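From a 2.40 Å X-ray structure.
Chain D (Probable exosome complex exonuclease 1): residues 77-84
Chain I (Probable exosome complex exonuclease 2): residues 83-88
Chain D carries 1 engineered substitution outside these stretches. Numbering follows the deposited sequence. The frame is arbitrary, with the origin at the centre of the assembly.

Chain D (77-84) YRYNMAPF
Chain I (83-88) AELVPL

How do the two backbones lie against each other? Residues 77-81 of chain D form the end of an extended strand, and the strand ends at Met D81, with Ala D82 in loop. Chain I leaves its own strand after Glu I84 and continues as loop. The touching parts run nearly antiparallel, their end-to-end directions 164° apart, so that Arg D78 sits across from Pro I87 (CA to CA 9.6 Å) and Asn D80 across from Val I86 (CA to CA 9.6 Å). At that spacing the main chains do not pair; side chains bridge the gap, and the stretches together bury 198 Å². Strand alternation selects them: with phi/psi of -133/110 and -144/137, Arg D78 and Asn D80 point their CA-to-CB bonds toward chain I, while Tyr D77 and Tyr D79 lie out of reach.

What does Glu I84 do at the end of its strand? Ala I83 makes no contact, but Glu I84 (phi/psi -114/108) gives up 62 Å², the largest share of any residue here. Its side chain, chi1 -74° (m), chi2 -165° (t) and chi3 80°, brings the carboxylate close to Arg D78, Asn D80 and Pro D83. A long salt bridge joins Glu I84 OE1 to NH2 of Arg D78 at 4.0 Å, with OE1 near the plane of the guanidinium, at its edge. Asn D80, chi1 176° (t) and chi2 66°, brings ND2 to 3.6 Å from the same Glu I84 OE1, a polar approach without a hydrogen bond; that ND2 is satisfied elsewhere in the structure. Glu I84 OE2 lies 3.6 Å from CD of Pro D83, whose ring has a C-gamma exo pucker and whose backbone turns to -47/-36. The proline offers carbon but no donor, and OE2 is buried without a polar partner.

How does chain I pass from the carboxylate to its nonpolar residues? Leu I85 (-87/83) remains out of reach of chain D, and a weak hydrogen bond from Val I86 N to Glu I84 O, 3.1 Å, spans it. Val I86 (-79/145, chi1 -76°, m) then directs its CB toward chain D. Val I86 CG1 lies 4.2 Å from NH1 of Arg D78, at the edge of the guanidinium near its plane, and 4.5 Å from ND2 of Asn D80. The compact branched side chain packs here without offering a polar group.

Where does the contact finish? Pro I87, at -43/-28 with a C-gamma exo ring, places CD 4.1 Å from NH1 of Arg D78, oblique to the guanidinium. Arginine suits this position because its length reaches across the gap: chi1 to chi3 are 175°, 179° and 178°, all t, and chi4 is -102°, so an extended arm carries the charged group to Glu I84, Val I86 and Pro I87 together. Leu I88 (-80/81, chi1 174°, t) still points its CB toward chain D but comes no nearer than 6.7 Å. The joint therefore rests on one long salt bridge and modest packing, with no hydrogen bond between the stretches.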

# COMPACT_ATOMS: atom_id res chain seq x y z
N TYR D 77 17.52 2.27 -8.12
CA TYR D 77 18.38 1.14 -8.39
C TYR D 77 17.83 -0.02 -7.60
O TYR D 77 17.52 0.12 -6.43
CB TYR D 77 19.79 1.44 -7.89
CG TYR D 77 20.86 0.43 -8.25
CD1 TYR D 77 21.84 0.75 -9.18
CD2 TYR D 77 20.93 -0.80 -7.62
CE1 TYR D 77 22.85 -0.15 -9.51
CE2 TYR D 77 21.95 -1.71 -7.94
CZ TYR D 77 22.91 -1.36 -8.89
OH TYR D 77 23.92 -2.22 -9.22
N ARG D 78 17.72 -1.18 -8.24
CA ARG D 78 17.23 -2.36 -7.54
C ARG D 78 18.13 -3.55 -7.83
O ARG D 78 18.17 -4.05 -8.95
CB ARG D 78 15.78 -2.65 -7.96
CG ARG D 78 15.19 -3.93 -7.38
CD ARG D 78 13.75 -4.07 -7.87
NE ARG D 78 13.09 -5.29 -7.40
CZ ARG D 78 12.91 -6.38 -8.14
NH1 ARG D 78 13.35 -6.43 -9.40
NH2 ARG D 78 12.30 -7.44 -7.62
N TYR D 79 18.87 -3.97 -6.82
CA TYR D 79 19.63 -5.20 -6.91
C TYR D 79 18.67 -6.32 -6.54
O TYR D 79 17.98 -6.25 -5.52
CB TYR D 79 20.81 -5.13 -5.93
CG TYR D 79 21.54 -6.43 -5.66
CD1 TYR D 79 22.74 -6.73 -6.30
CD2 TYR D 79 21.05 -7.34 -4.74
CE1 TYR D 79 23.43 -7.93 -6.02
CE2 TYR D 79 21.71 -8.53 -4.46
CZ TYR D 79 22.90 -8.82 -5.10
OH TYR D 79 23.52 -10.01 -4.81
N ASN D 80 18.61 -7.35 -7.36
CA ASN D 80 17.72 -8.48 -7.08
C ASN D 80 18.34 -9.81 -7.50
O ASN D 80 18.90 -9.92 -8.58
CB ASN D 80 16.36 -8.28 -7.75
CG ASN D 80 15.43 -9.47 -7.56
OD1 ASN D 80 15.02 -9.78 -6.45
ND2 ASN D 80 15.11 -10.16 -8.66
N MET D 81 18.22 -10.83 -6.65
CA MET D 81 18.78 -12.14 -6.95
C MET D 81 17.70 -13.10 -7.37
O MET D 81 16.68 -13.24 -6.69
CB MET D 81 19.51 -12.70 -5.73
CG MET D 81 20.58 -11.77 -5.21
SD MET D 81 21.39 -12.47 -3.77
CE MET D 81 22.32 -13.79 -4.50
N ALA D 82 17.91 -13.77 -8.50
CA ALA D 82 16.95 -14.74 -8.97
C ALA D 82 17.02 -15.93 -8.04
O ALA D 82 18.09 -16.28 -7.54
CB ALA D 82 17.24 -15.16 -10.42
N PRO D 83 15.86 -16.53 -7.78
CA PRO D 83 15.80 -17.68 -6.87
C PRO D 83 16.89 -18.69 -7.16
O PRO D 83 17.41 -19.30 -6.23
CB PRO D 83 14.43 -18.28 -7.18
CG PRO D 83 13.61 -17.09 -7.61
CD PRO D 83 14.54 -16.16 -8.32
N PHE D 84 17.22 -18.88 -8.44
CA PHE D 84 18.07 -19.99 -8.83
C PHE D 84 19.55 -19.59 -8.91
O PHE D 84 20.37 -20.33 -9.43
CB PHE D 84 17.59 -20.54 -10.18
CG PHE D 84 17.47 -19.49 -11.26
CD1 PHE D 84 16.24 -19.18 -11.80
CD2 PHE D 84 18.59 -18.81 -11.71
CE1 PHE D 84 16.12 -18.20 -12.77
CE2 PHE D 84 18.49 -17.83 -12.68
CZ PHE D 84 17.25 -17.52 -13.22
N ALA I 83 7.12 -17.21 -11.33
CA ALA I 83 7.63 -16.35 -12.38
C ALA I 83 7.86 -14.96 -11.83
O ALA I 83 7.07 -14.47 -11.03
CB ALA I 83 6.65 -16.31 -13.59
N GLU I 84 8.95 -14.34 -12.26
CA GLU I 84 9.17 -12.92 -12.02
C GLU I 84 9.15 -12.20 -13.37
O GLU I 84 10.06 -12.35 -14.18
CB GLU I 84 10.49 -12.67 -11.27
CG GLU I 84 10.49 -13.03 -9.76
CD GLU I 84 11.70 -12.42 -8.98
OE1 GLU I 84 11.66 -11.22 -8.62
OE2 GLU I 84 12.70 -13.15 -8.74
N LEU I 85 8.09 -11.46 -13.62
CA LEU I 85 8.08 -10.58 -14.77
C LEU I 85 8.70 -9.27 -14.32
O LEU I 85 8.01 -8.33 -13.95
CB LEU I 85 6.65 -10.41 -15.30
CG LEU I 85 6.13 -11.47 -16.29
CD1 LEU I 85 6.82 -12.80 -16.14
CD2 LEU I 85 4.62 -11.65 -16.15
N VAL I 86 10.03 -9.24 -14.32
CA VAL I 86 10.80 -8.16 -13.70
C VAL I 86 10.87 -6.90 -14.55
O VAL I 86 10.93 -6.98 -15.77
CB VAL I 86 12.24 -8.58 -13.32
CG1 VAL I 86 12.26 -9.46 -12.07
CG2 VAL I 86 12.91 -9.29 -14.50
N PRO I 87 10.87 -5.74 -13.90
CA PRO I 87 11.03 -4.45 -14.58
C PRO I 87 12.12 -4.52 -15.66
O PRO I 87 12.09 -3.76 -16.63
CB PRO I 87 11.47 -3.52 -13.45
CG PRO I 87 10.84 -4.10 -12.21
CD PRO I 87 10.76 -5.59 -12.43
N LEU I 88 13.09 -5.41 -15.46
CA LEU I 88 14.11 -5.70 -16.47
C LEU I 88 13.53 -6.66 -17.52
O LEU I 88 13.73 -7.88 -17.46
CB LEU I 88 15.35 -6.32 -15.82
CG LEU I 88 16.44 -6.83 -16.77
CD1 LEU I 88 17.81 -6.47 -16.23
CD2 LEU I 88 16.31 -8.33 -17.01